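PDB 2F1R: molybdopterin-guanine dinucleotide biosynthesis protein B (MobB) from Archaeoglobus fulgidus, which probably binds GTP and takes part in making the guanine dinucleotide form of the molybdenum cofactor. Local coordinates for residues L18-L31 with R146-L160. Sequence-based numbering, arbitrary orientation.
Sequences LITRMMPILRERGL and RDEVERIAEFILSLL
Met22 faces Ala153 where the axes of segments 18-28 and 149-160 approach to 9.1 Å, at 57° between their N-to-C directions. At this crossing Met22 CA and Ala153 CA are 5.5 Å apart. Alanine suits this point because its single methyl lets the backbones draw close. Met22 is a knob in the hole formed by Val149, Ile152, Ala153 and Ile156; SD lies beside Ile152 CG2, and the bend at the last torsion (chi3 -57°) turns CE to 3.6 Å from Ile156 CD1, a fit that an unbranched, pliable chain makes easily. Around this knob, Leu18 CD1 meets Ile152 CD1 at 3.8 Å, the two side chains crossing at about a right angle, while Leu26 CD2 reaches between Ala153 and Leu157. Leu157 CD2 meets Leu31 CD2 at 3.6 Å and also touches Arg29 CG, while its CD1 lies along the aliphatic chain of Arg29 and over one face of the guanidinium, toward the rim.

At the borders two arginines lay guanidinium faces on aliphatic side chains. Val149 CG1 sits over the centre of the Arg21 guanidinium, 3.3 Å from CZ, and Arg21 NH2 makes a weak hydrogen bond of 3.0 Å, angle 122°, to Arg146 O. Arg29 NH1 lies 3.5 Å from Glu154 OE1 in a salt bridge of charges alone, since the oxygen stands well out of the guanidinium plane; Glu154 OE2 pairs with Arg161.

Both helices lie on the same face of the parallel sheet, where Leu18 reaches Val114 and Ile152 and Ile156 rest on Ile112. Helix 12-28 begins in a probable Walker A P-loop, as expected of this fold. Shape and apolar burial therefore dominate the joint, with one weak hydrogen bond and one undirected salt bridge at its borders.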
ATOM      1  N   LEU A  18      12.498  14.571  12.841  1.00 16.43           N
ATOM      2  CA  LEU A  18      12.069  14.119  14.138  1.00 16.65           C
ATOM      3  C   LEU A  18      11.476  12.684  14.051  1.00 16.35           C
ATOM      4  O   LEU A  18      11.763  11.849  14.911  1.00 15.56           O
ATOM      5  CB  LEU A  18      11.013  15.093  14.682  1.00 17.58           C
ATOM      6  CG  LEU A  18      10.552  14.772  16.092  1.00 17.41           C
ATOM      7  CD1 LEU A  18      11.673  14.904  17.106  1.00 16.68           C
ATOM      8  CD2 LEU A  18       9.386  15.668  16.418  1.00 20.95           C
ATOM      9  N   ILE A  19      10.616  12.429  13.050  1.00 16.01           N
ATOM     10  CA  ILE A  19       9.953  11.085  12.886  1.00 16.07           C
ATOM     11  C   ILE A  19      10.990   9.973  12.723  1.00 16.01           C
ATOM     12  O   ILE A  19      10.974   8.986  13.465  1.00 15.64           O
ATOM     13  CB  ILE A  19       8.864  11.083  11.752  1.00 16.37           C
ATOM     14  CG1 ILE A  19       7.691  11.974  12.177  1.00 14.36           C
ATOM     15  CG2 ILE A  19       8.280   9.661  11.440  1.00 15.61           C
ATOM     16  CD1 ILE A  19       6.739  12.292  11.047  1.00 10.96           C
ATOM     17  N   THR A  20      11.980  10.199  11.863  1.00 16.86           N
ATOM     18  CA  THR A  20      12.929   9.138  11.538  1.00 18.17           C
ATOM     19  C   THR A  20      13.934   8.894  12.679  1.00 18.71           C
ATOM     20  O   THR A  20      14.271   7.748  12.968  1.00 18.09           O
ATOM     21  CB  THR A  20      13.649   9.367  10.201  1.00 18.08           C
ATOM     22  OG1 THR A  20      14.464  10.522  10.330  1.00 20.57           O
ATOM     23  CG2 THR A  20      12.649   9.562   9.082  1.00 16.92           C
ATOM     24  N   ARG A  21      14.380   9.961  13.342  1.00 18.81           N
ATOM     25  CA  ARG A  21      15.217   9.822  14.534  1.00 20.53           C
ATOM     26  C   ARG A  21      14.482   9.156  15.682  1.00 18.72           C
ATOM     27  O   ARG A  21      15.058   8.371  16.399  1.00 19.45           O
ATOM     28  CB  ARG A  21      15.778  11.193  14.973  1.00 20.48           C
ATOM     29  CG  ARG A  21      16.955  11.638  14.076  1.00 23.48           C
ATOM     30  CD  ARG A  21      17.710  12.862  14.649  1.00 26.17           C
ATOM     31  NE  ARG A  21      16.749  13.943  14.895  1.00 40.64           N
ATOM     32  CZ  ARG A  21      17.005  15.129  15.463  1.00 45.81           C
ATOM     33  NH1 ARG A  21      18.251  15.470  15.857  1.00 44.20           N
ATOM     34  NH2 ARG A  21      15.973  15.977  15.640  1.00 46.68           N
ATOM     35  N   MET A  22      13.199   9.466  15.879  1.00 17.39           N
ATOM     36  CA  MET A  22      12.463   8.780  16.960  1.00 15.38           C
ATOM     37  C   MET A  22      12.186   7.281  16.652  1.00 16.18           C
ATOM     38  O   MET A  22      12.241   6.430  17.553  1.00 15.72           O
ATOM     39  CB  MET A  22      11.142   9.480  17.272  1.00 14.84           C
ATOM     40  CG  MET A  22      11.247  10.889  17.900  1.00 14.69           C
ATOM     41  SD  MET A  22       9.650  11.479  18.551  1.00 10.35           S
ATOM     42  CE  MET A  22       8.619  11.362  17.047  1.00 10.13           C
ATOM     43  N   MET A  23      11.877   6.983  15.384  1.00 16.74           N
ATOM     44  CA  MET A  23      11.443   5.639  14.963  1.00 17.57           C
ATOM     45  C   MET A  23      12.228   4.433  15.557  1.00 19.05           C
ATOM     46  O   MET A  23      11.608   3.537  16.195  1.00 18.37           O
ATOM     47  CB  MET A  23      11.273   5.577  13.408  1.00 17.30           C
ATOM     48  CG  MET A  23      10.269   4.480  12.900  1.00 13.31           C
ATOM     49  SD  MET A  23       8.649   4.584  13.622  1.00  3.97           S
ATOM     50  CE  MET A  23       8.172   6.156  12.980  1.00 11.08           C
ATOM     51  N   PRO A  24      13.571   4.388  15.398  1.00 20.74           N
ATOM     52  CA  PRO A  24      14.269   3.231  16.055  1.00 22.50           C
ATOM     53  C   PRO A  24      13.985   3.077  17.566  1.00 23.34           C
ATOM     54  O   PRO A  24      13.844   1.959  18.020  1.00 24.36           O
ATOM     55  CB  PRO A  24      15.747   3.508  15.834  1.00 22.88           C
ATOM     56  CG  PRO A  24      15.797   4.436  14.619  1.00 23.70           C
ATOM     57  CD  PRO A  24      14.504   5.260  14.663  1.00 21.35           C
ATOM     58  N   ILE A  25      13.873   4.161  18.333  1.00 23.95           N
ATOM     59  CA  ILE A  25      13.522   4.037  19.755  1.00 24.73           C
ATOM     60  C   ILE A  25      12.091   3.512  19.961  1.00 25.17           C
ATOM     61  O   ILE A  25      11.857   2.619  20.787  1.00 25.14           O
ATOM     62  CB  ILE A  25      13.666   5.379  20.555  1.00 25.30           C
ATOM     63  CG1 ILE A  25      15.092   5.905  20.566  1.00 25.55           C
ATOM     64  CG2 ILE A  25      13.249   5.173  22.014  1.00 25.56           C
ATOM     65  CD1 ILE A  25      15.416   6.811  19.462  1.00 28.71           C
ATOM     66  N   LEU A  26      11.127   4.083  19.240  1.00 25.38           N
ATOM     67  CA  LEU A  26       9.738   3.604  19.330  1.00 26.47           C
ATOM     68  C   LEU A  26       9.665   2.101  19.011  1.00 26.27           C
ATOM     69  O   LEU A  26       9.051   1.347  19.744  1.00 25.74           O
ATOM     70  CB  LEU A  26       8.806   4.395  18.386  1.00 25.64           C
ATOM     71  CG  LEU A  26       8.794   5.887  18.658  1.00 25.49           C
ATOM     72  CD1 LEU A  26       8.195   6.735  17.474  1.00 22.07           C
ATOM     73  CD2 LEU A  26       8.134   6.219  20.030  1.00 22.05           C
ATOM     74  N   ARG A  27      10.309   1.694  17.917  1.00 27.15           N
ATOM     75  CA  ARG A  27      10.341   0.292  17.473  1.00 28.10           C
ATOM     76  C   ARG A  27      11.082  -0.681  18.423  1.00 29.26           C
ATOM     77  O   ARG A  27      10.643  -1.818  18.609  1.00 28.35           O
ATOM     78  CB  ARG A  27      10.943   0.195  16.088  1.00 27.93           C
ATOM     79  CG  ARG A  27      10.166   0.915  14.947  1.00 29.24           C
ATOM     80  CD  ARG A  27       8.746   0.395  14.657  1.00 28.65           C
ATOM     81  NE  ARG A  27       8.618  -1.057  14.765  1.00 28.89           N
ATOM     82  CZ  ARG A  27       9.117  -1.926  13.896  1.00 26.48           C
ATOM     83  NH1 ARG A  27       9.780  -1.497  12.834  1.00 26.41           N
ATOM     84  NH2 ARG A  27       8.942  -3.218  14.084  1.00 23.52           N
ATOM     85  N   GLU A  28      12.185  -0.249  19.035  1.00 30.99           N
ATOM     86  CA  GLU A  28      12.865  -1.102  20.052  1.00 33.12           C
ATOM     87  C   GLU A  28      11.946  -1.540  21.188  1.00 33.49           C
ATOM     88  O   GLU A  28      12.144  -2.608  21.766  1.00 33.74           O
ATOM     89  CB  GLU A  28      14.161  -0.477  20.572  1.00 33.56           C
ATOM     90  CG  GLU A  28      15.391  -0.747  19.645  1.00 37.49           C
ATOM     91  CD  GLU A  28      15.026  -1.110  18.160  1.00 41.83           C
ATOM     92  OE1 GLU A  28      15.127  -0.215  17.261  1.00 39.45           O
ATOM     93  OE2 GLU A  28      14.641  -2.308  17.904  1.00 44.70           O
ATOM     94  N   ARG A  29      10.899  -0.750  21.448  1.00 33.76           N
ATOM     95  CA  ARG A  29       9.852  -1.152  22.404  1.00 34.24           C
ATOM     96  C   ARG A  29       8.878  -2.113  21.772  1.00 33.77           C
ATOM     97  O   ARG A  29       7.771  -2.279  22.275  1.00 34.95           O
ATOM     98  CB  ARG A  29       9.044   0.045  22.903  1.00 34.20           C
ATOM     99  CG  ARG A  29       9.849   1.202  23.319  1.00 35.80           C
ATOM    100  CD  ARG A  29      10.256   1.094  24.754  1.00 42.04           C
ATOM    101  NE  ARG A  29      11.529   1.794  24.947  1.00 47.60           N
ATOM    102  CZ  ARG A  29      11.900   2.397  26.079  1.00 50.48           C
ATOM    103  NH1 ARG A  29      11.093   2.414  27.139  1.00 51.27           N
ATOM    104  NH2 ARG A  29      13.085   3.000  26.147  1.00 51.91           N
ATOM    105  N   GLY A  30       9.261  -2.733  20.668  1.00 32.81           N
ATOM    106  CA  GLY A  30       8.326  -3.574  19.935  1.00 31.18           C
ATOM    107  C   GLY A  30       6.987  -2.876  19.689  1.00 29.94           C
ATOM    108  O   GLY A  30       5.935  -3.525  19.672  1.00 30.68           O
ATOM    109  N   LEU A  31       6.999  -1.559  19.540  1.00 26.85           N
ATOM    110  CA  LEU A  31       5.817  -0.949  18.938  1.00 24.70           C
ATOM    111  C   LEU A  31       5.769  -1.084  17.422  1.00 21.72           C
ATOM    112  O   LEU A  31       6.816  -0.909  16.791  1.00 22.24           O
ATOM    113  CB  LEU A  31       5.625   0.479  19.418  1.00 25.38           C
ATOM    114  CG  LEU A  31       4.567   0.630  20.517  1.00 29.01           C
ATOM    115  CD1 LEU A  31       3.796  -0.676  20.697  1.00 31.41           C
ATOM    116  CD2 LEU A  31       5.202   1.054  21.828  1.00 32.27           C
ATOM    117  N   ARG A 146      14.638  20.668  19.665  1.00 21.91           N
ATOM    118  CA  ARG A 146      14.715  19.812  18.435  1.00 24.95           C
ATOM    119  C   ARG A 146      15.539  18.528  18.617  1.00 25.97           C
ATOM    120  O   ARG A 146      15.184  17.470  18.110  1.00 26.96           O
ATOM    121  CB  ARG A 146      15.297  20.634  17.254  1.00 25.66           C
ATOM    122  CG  ARG A 146      14.368  21.014  16.058  1.00 28.38           C
ATOM    123  CD  ARG A 146      13.012  21.838  16.328  1.00 34.78           C
ATOM    124  NE  ARG A 146      13.136  23.218  16.819  1.00 38.09           N
ATOM    125  CZ  ARG A 146      13.398  24.323  16.097  1.00 38.18           C
ATOM    126  NH1 ARG A 146      13.580  24.266  14.774  1.00 39.85           N
ATOM    127  NH2 ARG A 146      13.491  25.506  16.719  1.00 35.10           N
ATOM    128  N   ASP A 147      16.614  18.636  19.391  1.00 27.26           N
ATOM    129  CA  ASP A 147      17.615  17.598  19.602  1.00 28.27           C
ATOM    130  C   ASP A 147      17.248  16.503  20.605  1.00 28.23           C
ATOM    131  O   ASP A 147      17.964  15.516  20.754  1.00 28.04           O
ATOM    132  CB  ASP A 147      18.918  18.288  20.088  1.00 30.07           C
ATOM    133  CG  ASP A 147      18.669  19.678  20.798  1.00 34.76           C
ATOM    134  OD1 ASP A 147      18.128  20.638  20.151  1.00 36.51           O
ATOM    135  OD2 ASP A 147      19.066  19.834  22.005  1.00 40.23           O
ATOM    136  N   GLU A 148      16.160  16.683  21.337  1.00 27.29           N
ATOM    137  CA  GLU A 148      15.913  15.832  22.495  1.00 26.90           C
ATOM    138  C   GLU A 148      15.059  14.604  22.089  1.00 25.97           C
ATOM    139  O   GLU A 148      14.023  14.295  22.698  1.00 24.89           O
ATOM    140  CB  GLU A 148      15.224  16.657  23.598  1.00 26.27           C
ATOM    141  CG  GLU A 148      16.099  17.701  24.314  1.00 28.21           C
ATOM    142  CD  GLU A 148      15.347  18.338  25.482  1.00 27.94           C
ATOM    143  OE1 GLU A 148      14.475  19.187  25.243  1.00 29.55           O
ATOM    144  OE2 GLU A 148      15.610  17.997  26.645  1.00 27.77           O
ATOM    145  N   VAL A 149      15.517  13.905  21.061  1.00 25.86           N
ATOM    146  CA  VAL A 149      14.691  12.913  20.378  1.00 25.04           C
ATOM    147  C   VAL A 149      14.314  11.772  21.274  1.00 25.37           C
ATOM    148  O   VAL A 149      13.174  11.298  21.209  1.00 25.14           O
ATOM    149  CB  VAL A 149      15.332  12.414  19.045  1.00 25.69           C
ATOM    150  CG1 VAL A 149      15.764  13.602  18.170  1.00 22.58           C
ATOM    151  CG2 VAL A 149      16.501  11.450  19.286  1.00 25.87           C
ATOM    152  N   GLU A 150      15.245  11.342  22.127  1.00 24.63           N
ATOM    153  CA  GLU A 150      14.942  10.303  23.119  1.00 24.96           C
ATOM    154  C   GLU A 150      13.872  10.732  24.131  1.00 23.61           C
ATOM    155  O   GLU A 150      13.023   9.900  24.557  1.00 23.09           O
ATOM    156  CB  GLU A 150      16.214   9.836  23.856  1.00 26.50           C
ATOM    157  CG  GLU A 150      17.187   9.017  22.993  1.00 30.35           C
ATOM    158  CD  GLU A 150      18.360   9.833  22.409  1.00 37.16           C
ATOM    159  OE1 GLU A 150      19.290   9.214  21.824  1.00 40.18           O
ATOM    160  OE2 GLU A 150      18.364  11.086  22.525  1.00 41.00           O
ATOM    161  N   ARG A 151      13.897  12.017  24.513  1.00 21.31           N
ATOM    162  CA  ARG A 151      12.948  12.549  25.486  1.00 20.95           C
ATOM    163  C   ARG A 151      11.576  12.668  24.824  1.00 18.88           C
ATOM    164  O   ARG A 151      10.550  12.441  25.474  1.00 20.48           O
ATOM    165  CB  ARG A 151      13.380  13.931  26.035  1.00 20.85           C
ATOM    166  CG  ARG A 151      14.490  13.940  27.127  1.00 23.46           C
ATOM    167  CD  ARG A 151      14.600  15.349  27.827  1.00 23.42           C
ATOM    168  NE  ARG A 151      13.337  15.758  28.498  1.00 28.54           N
ATOM    169  CZ  ARG A 151      12.983  17.013  28.801  1.00 28.22           C
ATOM    170  NH1 ARG A 151      13.778  18.025  28.484  1.00 27.53           N
ATOM    171  NH2 ARG A 151      11.814  17.253  29.415  1.00 27.58           N
ATOM    172  N   ILE A 152      11.552  13.042  23.547  1.00 16.89           N
ATOM    173  CA  ILE A 152      10.279  13.200  22.833  1.00 15.82           C
ATOM    174  C   ILE A 152       9.653  11.843  22.526  1.00 15.83           C
ATOM    175  O   ILE A 152       8.435  11.658  22.691  1.00 16.24           O
ATOM    176  CB  ILE A 152      10.414  14.082  21.566  1.00 15.82           C
ATOM    177  CG1 ILE A 152      11.012  15.457  21.917  1.00 13.27           C
ATOM    178  CG2 ILE A 152       9.027  14.256  20.857  1.00 12.91           C
ATOM    179  CD1 ILE A 152      11.760  16.166  20.721  1.00 15.67           C
ATOM    180  N   ALA A 153      10.496  10.895  22.121  1.00 15.71           N
ATOM    181  CA  ALA A 153      10.088   9.511  21.915  1.00 15.87           C
ATOM    182  C   ALA A 153       9.503   8.917  23.196  1.00 17.16           C
ATOM    183  O   ALA A 153       8.383   8.345  23.186  1.00 18.10           O
ATOM    184  CB  ALA A 153      11.273   8.698  21.402  1.00 14.63           C
ATOM    185  N   GLU A 154      10.208   9.102  24.326  1.00 18.47           N
ATOM    186  CA  GLU A 154       9.736   8.603  25.618  1.00 17.49           C
ATOM    187  C   GLU A 154       8.417   9.220  26.019  1.00 17.66           C
ATOM    188  O   GLU A 154       7.533   8.550  26.626  1.00 16.01           O
ATOM    189  CB  GLU A 154      10.794   8.820  26.727  1.00 19.52           C
ATOM    190  CG  GLU A 154      10.398   8.253  28.146  1.00 22.43           C
ATOM    191  CD  GLU A 154       9.842   6.790  28.125  1.00 28.99           C
ATOM    192  OE1 GLU A 154      10.552   5.865  27.644  1.00 32.24           O
ATOM    193  OE2 GLU A 154       8.689   6.585  28.589  1.00 30.03           O
ATOM    194  N   PHE A 155       8.262  10.502  25.665  1.00 17.54           N
ATOM    195  CA  PHE A 155       7.028  11.215  25.974  1.00 16.18           C
ATOM    196  C   PHE A 155       5.921  10.531  25.223  1.00 15.10           C
ATOM    197  O   PHE A 155       4.829  10.377  25.743  1.00 16.55           O
ATOM    198  CB  PHE A 155       7.145  12.697  25.545  1.00 17.12           C
ATOM    199  CG  PHE A 155       5.881  13.497  25.689  1.00 16.75           C
ATOM    200  CD1 PHE A 155       5.312  13.744  26.941  1.00 19.19           C
ATOM    201  CD2 PHE A 155       5.266  14.033  24.569  1.00 18.54           C
ATOM    202  CE1 PHE A 155       4.128  14.497  27.075  1.00 18.27           C
ATOM    203  CE2 PHE A 155       4.107  14.804  24.679  1.00 15.63           C
ATOM    204  CZ  PHE A 155       3.534  15.045  25.924  1.00 17.83           C
ATOM    205  N   ILE A 156       6.179  10.171  23.973  1.00 15.24           N
ATOM    206  CA  ILE A 156       5.160   9.503  23.165  1.00 14.27           C
ATOM    207  C   ILE A 156       4.894   8.112  23.771  1.00 15.13           C
ATOM    208  O   ILE A 156       3.749   7.764  24.025  1.00 15.20           O
ATOM    209  CB  ILE A 156       5.517   9.387  21.654  1.00 14.71           C
ATOM    210  CG1 ILE A 156       5.622  10.811  21.001  1.00 13.99           C
ATOM    211  CG2 ILE A 156       4.383   8.526  20.972  1.00 13.68           C
ATOM    212  CD1 ILE A 156       6.175  10.903  19.593  1.00 12.07           C
ATOM    213  N   LEU A 157       5.941   7.337  24.041  1.00 16.41           N
ATOM    214  CA  LEU A 157       5.737   6.054  24.779  1.00 17.53           C
ATOM    215  C   LEU A 157       4.919   6.244  26.062  1.00 17.78           C
ATOM    216  O   LEU A 157       4.013   5.475  26.339  1.00 17.48           O
ATOM    217  CB  LEU A 157       7.078   5.379  25.081  1.00 17.59           C
ATOM    218  CG  LEU A 157       7.851   4.984  23.824  1.00 18.11           C
ATOM    219  CD1 LEU A 157       9.283   4.635  24.118  1.00 17.78           C
ATOM    220  CD2 LEU A 157       7.178   3.799  23.139  1.00 20.33           C
ATOM    221  N   SER A 158       5.172   7.316  26.809  1.00 19.29           N
ATOM    222  CA  SER A 158       4.430   7.519  28.069  1.00 21.18           C
ATOM    223  C   SER A 158       2.929   7.686  27.869  1.00 21.79           C
ATOM    224  O   SER A 158       2.156   7.085  28.609  1.00 21.11           O
ATOM    225  CB  SER A 158       5.034   8.654  28.938  1.00 21.34           C
ATOM    226  OG  SER A 158       4.820   9.935  28.335  1.00 26.31           O
ATOM    227  N   LEU A 159       2.517   8.451  26.842  1.00 23.21           N
ATOM    228  CA  LEU A 159       1.093   8.741  26.574  1.00 23.47           C
ATOM    229  C   LEU A 159       0.355   7.515  26.113  1.00 23.84           C
ATOM    230  O   LEU A 159      -0.842   7.389  26.352  1.00 22.92           O
ATOM    231  CB  LEU A 159       0.937   9.752  25.454  1.00 23.78           C
ATOM    232  CG  LEU A 159       1.634  11.094  25.453  1.00 26.18           C
ATOM    233  CD1 LEU A 159       1.693  11.613  24.006  1.00 24.87           C
ATOM    234  CD2 LEU A 159       0.889  12.037  26.347  1.00 27.20           C
ATOM    235  N   LEU A 160       1.080   6.649  25.395  1.00 25.54           N
ATOM    236  CA  LEU A 160       0.587   5.329  24.978  1.00 27.33           C
ATOM    237  C   LEU A 160       0.232   4.429  26.188  1.00 28.53           C
ATOM    238  O   LEU A 160      -0.786   3.744  26.174  1.00 28.60           O
ATOM    239  CB  LEU A 160       1.634   4.642  24.106  1.00 26.64           C
ATOM    240  CG  LEU A 160       1.543   4.728  22.571  1.00 28.03           C
ATOM    241  CD1 LEU A 160       0.685   5.869  22.011  1.00 27.71           C
ATOM    242  CD2 LEU A 160       2.936   4.727  21.955  1.00 27.87           C
TER